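Local coordinates for kinesin-like protein Nod (Drosophila melanogaster, PDB 3DC4), which binds microtubules and hydrolyses ATP through its kinesin motor domain, the part present here, and is required to segregate non-exchange chromosomes in meiosis, at residues I150-F156 against I223-K229; I159-P164 against S290-V295; F308-I312 against T325-G329. All blocks are in the same frame, centred on the assembly; numbering follows the deposited sequence.

Overall arrangement
Each of the three contacts uses a strand of one mixed sheet of the kinesin motor domain and is largely buried, although contact 1 reaches the surface at its Gln151 and Lys229 end. Contact 1 pairs two strands edge to edge with backbone hydrogen bonds. Contact 2 extends the same strand 151-160 into a hairpin that meets a short helix through an apolar core and one carboxylate. These two touch directly, Ile223 CD1 lying 3.7 Å from Ile159 CD1. Contact 3, on the opposite side of the chain's centre from contact 1, lays a helix over a strand with apolar and aromatic groups, and its Cys311 side chain comes within about 6 Å of bound ADP.

Contact 1 of 3, residues I150-F156 against I223-K229; sequences IQVYASF and IVTIHVK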
loop_
_atom_site.group_PDB
_atom_site.type_symbol
_atom_site.label_atom_id
_atom_site.label_comp_id
_atom_site.label_asym_id
_atom_site.label_seq_id
_atom_site.Cartn_x
_atom_site.Cartn_y
_atom_site.Cartn_z
ATOM N N ILE A 150 -12.610 20.417 -4.496
ATOM C CA ILE A 150 -11.971 19.109 -4.535
ATOM C C ILE A 150 -13.025 18.019 -4.603
ATOM O O ILE A 150 -14.070 18.120 -3.969
ATOM C CB ILE A 150 -11.116 18.871 -3.270
ATOM C CG1 ILE A 150 -10.093 19.994 -3.099
ATOM C CG2 ILE A 150 -10.432 17.519 -3.362
ATOM C CD1 ILE A 150 -9.120 20.128 -4.250
ATOM N N GLN A 151 -12.757 16.986 -5.391
ATOM C CA GLN A 151 -13.676 15.862 -5.488
ATOM C C GLN A 151 -12.882 14.596 -5.233
ATOM O O GLN A 151 -11.729 14.490 -5.649
ATOM C CB GLN A 151 -14.335 15.809 -6.864
ATOM C CG GLN A 151 -15.234 17.006 -7.136
ATOM C CD GLN A 151 -16.072 16.819 -8.375
ATOM O OE1 GLN A 151 -15.552 16.771 -9.492
ATOM N NE2 GLN A 151 -17.378 16.696 -8.188
ATOM N N VAL A 152 -13.507 13.640 -4.559
ATOM C CA VAL A 152 -12.854 12.385 -4.211
ATOM C C VAL A 152 -13.454 11.191 -4.945
ATOM O O VAL A 152 -14.668 11.105 -5.131
ATOM C CB VAL A 152 -12.955 12.135 -2.691
ATOM C CG1 VAL A 152 -12.060 10.971 -2.287
ATOM C CG2 VAL A 152 -12.582 13.395 -1.942
ATOM N N TYR A 153 -12.590 10.274 -5.367
ATOM C CA TYR A 153 -13.025 9.084 -6.086
ATOM C C TYR A 153 -12.218 7.879 -5.635
ATOM O O TYR A 153 -11.228 8.012 -4.915
ATOM C CB TYR A 153 -12.829 9.258 -7.596
ATOM C CG TYR A 153 -13.478 10.489 -8.187
ATOM C CD1 TYR A 153 -12.876 11.745 -8.076
ATOM C CD2 TYR A 153 -14.699 10.396 -8.851
ATOM C CE1 TYR A 153 -13.477 12.883 -8.613
ATOM C CE2 TYR A 153 -15.310 11.523 -9.387
ATOM C CZ TYR A 153 -14.697 12.763 -9.266
ATOM O OH TYR A 153 -15.318 13.878 -9.783
ATOM N N ALA A 154 -12.651 6.703 -6.067
ATOM C CA ALA A 154 -11.954 5.471 -5.738
ATOM C C ALA A 154 -11.939 4.574 -6.968
ATOM O O ALA A 154 -12.912 4.524 -7.717
ATOM C CB ALA A 154 -12.655 4.756 -4.584
ATOM N N SER A 155 -10.812 3.904 -7.189
ATOM C CA SER A 155 -10.672 2.951 -8.277
ATOM C C SER A 155 -10.239 1.655 -7.603
ATOM O O SER A 155 -9.639 1.685 -6.527
ATOM C CB SER A 155 -9.640 3.416 -9.318
ATOM O OG SER A 155 -8.354 3.652 -8.776
ATOM N N PHE A 156 -10.590 0.522 -8.203
ATOM C CA PHE A 156 -10.242 -0.788 -7.651
ATOM C C PHE A 156 -9.712 -1.642 -8.792
ATOM O O PHE A 156 -10.461 -2.081 -9.667
ATOM C CB PHE A 156 -11.478 -1.456 -7.030
ATOM C CG PHE A 156 -11.167 -2.584 -6.065
ATOM C CD1 PHE A 156 -10.005 -3.342 -6.188
ATOM C CD2 PHE A 156 -12.068 -2.909 -5.049
ATOM C CE1 PHE A 156 -9.741 -4.408 -5.318
ATOM C CE2 PHE A 156 -11.816 -3.971 -4.175
ATOM C CZ PHE A 156 -10.646 -4.724 -4.313
ATOM N N ILE A 223 -5.367 -3.186 -5.708
ATOM C CA ILE A 223 -4.935 -1.805 -5.622
ATOM C C ILE A 223 -6.153 -0.895 -5.575
ATOM O O ILE A 223 -6.814 -0.669 -6.594
ATOM C CB ILE A 223 -4.076 -1.420 -6.837
ATOM C CG1 ILE A 223 -2.853 -2.346 -6.902
ATOM C CG2 ILE A 223 -3.647 0.041 -6.734
ATOM C CD1 ILE A 223 -2.152 -2.377 -8.251
ATOM N N VAL A 224 -6.479 -0.407 -4.386
ATOM C CA VAL A 224 -7.605 0.502 -4.238
ATOM C C VAL A 224 -6.979 1.878 -4.104
ATOM O O VAL A 224 -6.140 2.119 -3.234
ATOM C CB VAL A 224 -8.449 0.180 -2.989
ATOM C CG1 VAL A 224 -9.551 1.209 -2.832
ATOM C CG2 VAL A 224 -9.053 -1.204 -3.120
ATOM N N THR A 225 -7.373 2.776 -4.991
ATOM C CA THR A 225 -6.824 4.115 -4.984
ATOM C C THR A 225 -7.850 5.185 -4.690
ATOM O O THR A 225 -8.917 5.233 -5.306
ATOM C CB THR A 225 -6.162 4.436 -6.334
ATOM O OG1 THR A 225 -5.051 3.559 -6.529
ATOM C CG2 THR A 225 -5.682 5.880 -6.376
ATOM N N ILE A 226 -7.511 6.027 -3.720
ATOM C CA ILE A 226 -8.349 7.152 -3.356
ATOM C C ILE A 226 -7.784 8.303 -4.177
ATOM O O ILE A 226 -6.618 8.673 -4.020
ATOM C CB ILE A 226 -8.234 7.473 -1.855
ATOM C CG1 ILE A 226 -8.886 6.353 -1.043
ATOM C CG2 ILE A 226 -8.886 8.818 -1.552
ATOM C CD1 ILE A 226 -8.840 6.573 0.471
ATOM N N HIS A 227 -8.610 8.840 -5.071
ATOM C CA HIS A 227 -8.210 9.939 -5.940
ATOM C C HIS A 227 -8.747 11.267 -5.430
ATOM O O HIS A 227 -9.924 11.388 -5.088
ATOM C CB HIS A 227 -8.750 9.725 -7.358
ATOM C CG HIS A 227 -8.276 8.465 -8.016
ATOM N ND1 HIS A 227 -7.249 8.448 -8.936
ATOM C CD2 HIS A 227 -8.701 7.184 -7.902
ATOM C CE1 HIS A 227 -7.063 7.210 -9.362
ATOM N NE2 HIS A 227 -7.931 6.423 -8.750
ATOM N N VAL A 228 -7.864 12.256 -5.381
ATOM C CA VAL A 228 -8.197 13.607 -4.953
ATOM C C VAL A 228 -8.017 14.442 -6.215
ATOM O O VAL A 228 -6.894 14.629 -6.693
ATOM C CB VAL A 228 -7.227 14.081 -3.848
ATOM C CG1 VAL A 228 -7.478 15.539 -3.506
ATOM C CG2 VAL A 228 -7.417 13.218 -2.600
ATOM N N LYS A 229 -9.132 14.923 -6.761
ATOM C CA LYS A 229 -9.116 15.693 -7.999
ATOM C C LYS A 229 -9.644 17.118 -7.910
ATOM O O LYS A 229 -10.664 17.377 -7.273
ATOM C CB LYS A 229 -9.920 14.952 -9.076
ATOM C CG LYS A 229 -9.317 13.640 -9.559
ATOM C CD LYS A 229 -10.098 13.112 -10.761
ATOM C CE LYS A 229 -9.387 11.946 -11.437
ATOM N NZ LYS A 229 -10.167 11.460 -12.606
HETATM O O HOH W 1 -13.089 17.816 -9.238
HETATM O O HOH W 2 -6.589 1.666 -8.230
#
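The hydroxyl of Ser155 is held from two sides: OG is hydrogen-bonded to His227 NE2 (2.8 Å), at the edge of the imidazole, and lies 2.7 Å from a water. Its chi1 of 57° sets OG between the backbone N and the carbonyl carbon, where this small side chain can reach the ring of the facing strand. The water also donates to Ile223 O and Thr225 OG1, so it ties the two strands together. Thr225 CG2 lies over one face of the His227 ring, offset toward its rim, while ND1 of that ring bonds to His234, and these partners together fix its rotation.

Around this polar patch the strands run antiparallel, in exact register from Gln151-Lys229 to Phe156-Val224. Each hydrogen-bonded pair is closed twice; for Tyr153 and His227, one of the two bonds runs from His227 N to Tyr153 O at 2.8 Å. Farther along the same face Lys229 crosses the Tyr153 ring at about a right angle, CD to CE1 4.0 Å, its ammonium too distant for more than a weak cation-pi attraction.

The other face is apolar. Val224 CG2 sits over the centre of the Phe156 ring in a CH-pi contact, 3.7 Å from the centroid, and Val152 lies alongside Ile226. Beta-branched valine and isoleucine suit the extended backbone, and with Phe156 they pack against helices 127-141 and 192-204; strand 234-241 continues the sheet beyond 223-229, with Asn238 bonded to Thr225.

Contact 2 of 3, residues I159-P164 against S290-V295; sequences IYNEKP and SVLTTV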
loop_
_atom_site.group_PDB
_atom_site.type_symbol
_atom_site.label_atom_id
_atom_site.label_comp_id
_atom_site.label_asym_id
_atom_site.label_seq_id
_atom_site.Cartn_x
_atom_site.Cartn_y
_atom_site.Cartn_z
ATOM N N ILE A 159 -4.620 -7.316 -10.132
ATOM C CA ILE A 159 -3.588 -7.820 -11.028
ATOM C C ILE A 159 -3.520 -9.330 -10.829
ATOM O O ILE A 159 -2.996 -9.809 -9.823
ATOM C CB ILE A 159 -2.206 -7.187 -10.726
ATOM C CG1 ILE A 159 -2.284 -5.668 -10.908
ATOM C CG2 ILE A 159 -1.141 -7.779 -11.654
ATOM C CD1 ILE A 159 -0.971 -4.941 -10.665
ATOM N N TYR A 160 -4.089 -10.066 -11.783
ATOM C CA TYR A 160 -4.115 -11.525 -11.752
ATOM C C TYR A 160 -3.164 -12.044 -12.824
ATOM O O TYR A 160 -3.359 -11.778 -14.009
ATOM C CB TYR A 160 -5.536 -12.031 -12.035
ATOM C CG TYR A 160 -5.703 -13.529 -11.902
ATOM C CD1 TYR A 160 -5.462 -14.168 -10.689
ATOM C CD2 TYR A 160 -6.105 -14.310 -12.988
ATOM C CE1 TYR A 160 -5.615 -15.547 -10.555
ATOM C CE2 TYR A 160 -6.262 -15.694 -12.865
ATOM C CZ TYR A 160 -6.014 -16.303 -11.645
ATOM O OH TYR A 160 -6.165 -17.664 -11.506
ATOM N N ASN A 161 -2.134 -12.775 -12.407
ATOM C CA ASN A 161 -1.145 -13.314 -13.337
ATOM C C ASN A 161 -0.600 -12.249 -14.278
ATOM O O ASN A 161 -0.629 -12.412 -15.499
ATOM C CB ASN A 161 -1.748 -14.458 -14.153
ATOM C CG ASN A 161 -1.933 -15.720 -13.335
ATOM O OD1 ASN A 161 -0.964 -16.309 -12.854
ATOM N ND2 ASN A 161 -3.180 -16.143 -13.171
ATOM N N GLU A 162 -0.101 -11.163 -13.699
ATOM C CA GLU A 162 0.464 -10.056 -14.465
ATOM C C GLU A 162 -0.474 -9.496 -15.522
ATOM O O GLU A 162 -0.075 -9.286 -16.665
ATOM C CB GLU A 162 1.778 -10.481 -15.121
ATOM C CG GLU A 162 2.918 -10.620 -14.136
ATOM C CD GLU A 162 3.121 -9.356 -13.321
ATOM O OE1 GLU A 162 3.470 -8.311 -13.915
ATOM O OE2 GLU A 162 2.921 -9.409 -12.087
ATOM N N LYS A 163 -1.718 -9.251 -15.128
ATOM C CA LYS A 163 -2.722 -8.698 -16.022
ATOM C C LYS A 163 -3.668 -7.814 -15.223
ATOM O O LYS A 163 -4.300 -8.269 -14.269
ATOM C CB LYS A 163 -3.506 -9.823 -16.696
ATOM C CG LYS A 163 -2.647 -10.756 -17.543
ATOM C CD LYS A 163 -3.483 -11.836 -18.205
ATOM C CE LYS A 163 -4.189 -12.701 -17.172
ATOM N NZ LYS A 163 -5.010 -13.765 -17.817
ATOM N N PRO A 164 -3.770 -6.531 -15.599
ATOM C CA PRO A 164 -4.639 -5.564 -14.922
ATOM C C PRO A 164 -6.125 -5.735 -15.252
ATOM O O PRO A 164 -6.498 -5.936 -16.411
ATOM C CB PRO A 164 -4.090 -4.225 -15.399
ATOM C CG PRO A 164 -3.655 -4.537 -16.791
ATOM C CD PRO A 164 -2.949 -5.862 -16.624
ATOM N N SER A 290 7.059 -4.819 -14.638
ATOM C CA SER A 290 5.925 -5.527 -14.043
ATOM C C SER A 290 4.659 -4.698 -14.158
ATOM O O SER A 290 4.716 -3.483 -14.317
ATOM C CB SER A 290 6.173 -5.821 -12.561
ATOM O OG SER A 290 6.044 -4.639 -11.790
ATOM N N VAL A 291 3.517 -5.366 -14.068
ATOM C CA VAL A 291 2.235 -4.687 -14.145
ATOM C C VAL A 291 2.070 -3.736 -12.964
ATOM O O VAL A 291 1.506 -2.656 -13.109
ATOM C CB VAL A 291 1.076 -5.690 -14.131
ATOM C CG1 VAL A 291 -0.247 -4.948 -14.163
ATOM C CG2 VAL A 291 1.191 -6.628 -15.326
ATOM N N LEU A 292 2.564 -4.143 -11.799
ATOM C CA LEU A 292 2.460 -3.320 -10.599
ATOM C C LEU A 292 3.120 -1.953 -10.780
ATOM O O LEU A 292 2.519 -0.922 -10.478
ATOM C CB LEU A 292 3.100 -4.040 -9.408
ATOM C CG LEU A 292 2.937 -3.384 -8.026
ATOM C CD1 LEU A 292 1.465 -3.186 -7.715
ATOM C CD2 LEU A 292 3.594 -4.262 -6.979
ATOM N N THR A 293 4.354 -1.943 -11.276
ATOM C CA THR A 293 5.070 -0.688 -11.468
ATOM C C THR A 293 4.542 0.102 -12.664
ATOM O O THR A 293 4.806 1.296 -12.792
ATOM C CB THR A 293 6.596 -0.928 -11.619
ATOM O OG1 THR A 293 6.836 -1.981 -12.562
ATOM C CG2 THR A 293 7.205 -1.299 -10.273
ATOM N N THR A 294 3.797 -0.568 -13.536
ATOM C CA THR A 294 3.215 0.090 -14.695
ATOM C C THR A 294 1.954 0.828 -14.241
ATOM O O THR A 294 1.777 2.011 -14.528
ATOM C CB THR A 294 2.858 -0.937 -15.793
ATOM O OG1 THR A 294 4.063 -1.530 -16.295
ATOM C CG2 THR A 294 2.124 -0.265 -16.945
ATOM N N VAL A 295 1.091 0.131 -13.508
ATOM C CA VAL A 295 -0.139 0.732 -13.001
ATOM C C VAL A 295 0.168 1.891 -12.054
ATOM O O VAL A 295 -0.528 2.906 -12.057
ATOM C CB VAL A 295 -0.996 -0.308 -12.257
ATOM C CG1 VAL A 295 -2.207 0.372 -11.622
ATOM C CG2 VAL A 295 -1.446 -1.389 -13.229
HETATM O O HOH W 3 3.230 -6.960 -11.053
#
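Ile159 and Val291 form the apolar centre, sliding past each other in opposite directions so that Ile159 CD1 comes within 3.6 Å of Val291 CG1. The long isoleucine branch suits this place because its end also reaches the backbone of Leu292, with CD1 3.8 Å from Leu292 CA, and approaches Leu292 CD1 and, more loosely, Val295 CG2. Pro164 closes the other flank: its CD is 3.8 Å from Val291 CG1, and its compact ring crosses the valine at a slant. Val291 CG1 is therefore wedged between the two ends of a hairpin.

That hairpin joins strand 151-160 to strand 164-166. Asn161 and Glu162 occupy its turn with positive phi angles, in the left-handed helical region, and Tyr160 N bonds to Lys163 O across it. The partner is the short helix 291-295, entered through Ser290 at the N-cap; helix 267-279 packs behind it, touching Ser290, Leu292 and Thr293. By comparison with other kinesins, helix 267-279, the loop after it and helix 291-295 correspond to the switch II cluster that faces the microtubule.

Toward the edge, Glu162 folds back over the helix start. A bend at chi2 (-55°) turns its carboxylate to the first amides, and OE1 accepts from Val291 N at 2.9 Å, nearly straight at 173°, through the syn lone pair. Val291 CG2 lies close by, 3.2 Å from Glu162 OE1. The second oxygen works through a water, which donates to OE2 at 2.7 Å and accepts from Leu292 N. A carboxylate suits this position, since the positive end of the helix dipole would be expected to stabilise its negative charge. At the cap itself, Ser290 OG donates to Thr293 OG1 at 2.9 Å.

Contact 3 of 3, residues F308-I312 against T325-G329; sequences FLACI and TLRFG
A chi1 of 175° carries the ring of Phe328 off the helix, opposite its own backbone N, toward Phe308, whose CG lies beside its backbone N (chi1 -73°), directing that ring to the helix. The edge of Phe328 then meets the face of Phe308 in an offset edge-to-face pair, the planes at 70° and the centroids 5.8 Å apart. Closest are Phe328 CE2 and Phe308 CE1, at 3.7 Å. Aromatic rings suit this end of the contact because they are long enough to meet where the helix and strand backbones stand farther apart than at Ala310 and Thr325; Tyr101 adds a second edge-to-face partner for Phe328, and helix 267-279 touches both phenylalanines.

Where the backbones come nearer, smaller groups take over. Ala310 CB rests 3.7 Å from Thr325 CG2, and Thr325 CG2 also approaches Ile312 CG2 at 3.9 Å, so one threonine methyl serves two strand residues. Leu326 crosses Ile312 at about a right angle and brings CD2 to 4.1 Å from Ile312 CG2, extending the apolar surface toward Leu56 and Val28.

This is the helix-on-sheet packing of an alpha/beta P-loop NTPase: helix 319-335 lies nearly antiparallel over strand 305-312, which has strands 23-30 and 96-101 on its two sides. Phe308, Ala310 and Ile312 turn to the helix, whereas Cys311 turns the other way, its side chain about 6 Å from the bound ADP.

Thr325 also has a polar branch. Its OG1 is bonded to Glu321 O in the preceding turn and lies 2.7 Å from a water, which donates to Cys311 O at 2.7 Å. Through that water the helix reaches a strand carbonyl that also receives a weak hydrogen bond from Thr106 of the P-loop, which lines the ADP pocket.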
loop_
_atom_site.group_PDB
_atom_site.type_symbol
_atom_site.label_atom_id
_atom_site.label_comp_id
_atom_site.label_asym_id
_atom_site.label_seq_id
_atom_site.Cartn_x
_atom_site.Cartn_y
_atom_site.Cartn_z
ATOM N N PHE A 308 6.178 0.978 2.621
ATOM C CA PHE A 308 6.057 -0.480 2.633
ATOM C C PHE A 308 5.594 -0.968 3.989
ATOM O O PHE A 308 6.057 -0.473 5.016
ATOM C CB PHE A 308 7.415 -1.139 2.377
ATOM C CG PHE A 308 7.894 -1.044 0.965
ATOM C CD1 PHE A 308 7.514 -2.002 0.029
ATOM C CD2 PHE A 308 8.763 -0.030 0.582
ATOM C CE1 PHE A 308 8.007 -1.958 -1.271
ATOM C CE2 PHE A 308 9.264 0.025 -0.716
ATOM C CZ PHE A 308 8.882 -0.945 -1.646
ATOM N N LEU A 309 4.693 -1.939 3.997
ATOM C CA LEU A 309 4.237 -2.528 5.248
ATOM C C LEU A 309 4.462 -4.020 5.110
ATOM O O LEU A 309 3.714 -4.711 4.405
ATOM C CB LEU A 309 2.754 -2.255 5.516
ATOM C CG LEU A 309 2.195 -2.896 6.800
ATOM C CD1 LEU A 309 2.956 -2.383 8.023
ATOM C CD2 LEU A 309 0.709 -2.548 6.943
ATOM N N ALA A 310 5.519 -4.506 5.752
ATOM C CA ALA A 310 5.858 -5.928 5.733
ATOM C C ALA A 310 5.081 -6.593 6.844
ATOM O O ALA A 310 5.219 -6.229 8.005
ATOM C CB ALA A 310 7.350 -6.120 5.988
ATOM N N CYS A 311 4.247 -7.552 6.490
ATOM C CA CYS A 311 3.476 -8.267 7.486
ATOM C C CYS A 311 4.159 -9.615 7.644
ATOM O O CYS A 311 4.434 -10.283 6.648
ATOM C CB CYS A 311 2.037 -8.459 7.004
ATOM S SG CYS A 311 1.081 -6.863 6.882
ATOM N N ILE A 312 4.419 -10.011 8.888
ATOM C CA ILE A 312 5.106 -11.270 9.170
ATOM C C ILE A 312 4.441 -12.125 10.232
ATOM O O ILE A 312 3.818 -11.625 11.167
ATOM C CB ILE A 312 6.547 -11.016 9.640
ATOM C CG1 ILE A 312 6.538 -10.169 10.918
ATOM C CG2 ILE A 312 7.337 -10.318 8.536
ATOM C CD1 ILE A 312 7.917 -9.910 11.513
ATOM N N THR A 325 10.617 -11.958 3.695
ATOM C CA THR A 325 9.899 -10.698 3.759
ATOM C C THR A 325 10.749 -9.601 4.405
ATOM O O THR A 325 10.807 -8.475 3.909
ATOM C CB THR A 325 8.591 -10.896 4.551
ATOM O OG1 THR A 325 7.702 -11.745 3.816
ATOM C CG2 THR A 325 7.905 -9.576 4.793
ATOM N N LEU A 326 11.435 -9.943 5.490
ATOM C CA LEU A 326 12.275 -8.966 6.172
ATOM C C LEU A 326 13.511 -8.610 5.338
ATOM O O LEU A 326 13.917 -7.445 5.305
ATOM C CB LEU A 326 12.665 -9.483 7.568
ATOM C CG LEU A 326 11.454 -9.659 8.494
ATOM C CD1 LEU A 326 11.825 -10.449 9.733
ATOM C CD2 LEU A 326 10.904 -8.287 8.872
ATOM N N ARG A 327 14.102 -9.593 4.659
ATOM C CA ARG A 327 15.276 -9.314 3.836
ATOM C C ARG A 327 14.888 -8.342 2.718
ATOM O O ARG A 327 15.651 -7.439 2.377
ATOM C CB ARG A 327 15.865 -10.618 3.267
ATOM C CG ARG A 327 16.636 -11.430 4.316
ATOM C CD ARG A 327 17.072 -12.785 3.785
ATOM N NE ARG A 327 17.912 -12.660 2.601
ATOM C CZ ARG A 327 19.220 -12.434 2.623
ATOM N NH1 ARG A 327 19.862 -12.313 3.776
ATOM N NH2 ARG A 327 19.883 -12.316 1.483
ATOM N N PHE A 328 13.693 -8.506 2.161
ATOM C CA PHE A 328 13.269 -7.588 1.114
ATOM C C PHE A 328 13.162 -6.173 1.683
ATOM O O PHE A 328 13.516 -5.199 1.010
ATOM C CB PHE A 328 11.921 -8.004 0.514
ATOM C CG PHE A 328 11.389 -7.015 -0.481
ATOM C CD1 PHE A 328 11.845 -7.007 -1.799
ATOM C CD2 PHE A 328 10.503 -6.027 -0.070
ATOM C CE1 PHE A 328 11.428 -6.018 -2.681
ATOM C CE2 PHE A 328 10.084 -5.040 -0.938
ATOM C CZ PHE A 328 10.548 -5.032 -2.252
ATOM N N GLY A 329 12.673 -6.061 2.919
ATOM C CA GLY A 329 12.538 -4.760 3.558
ATOM C C GLY A 329 13.883 -4.066 3.660
ATOM O O GLY A 329 14.001 -2.862 3.441
HETATM O O HOH W 4 5.698 -12.389 5.583
#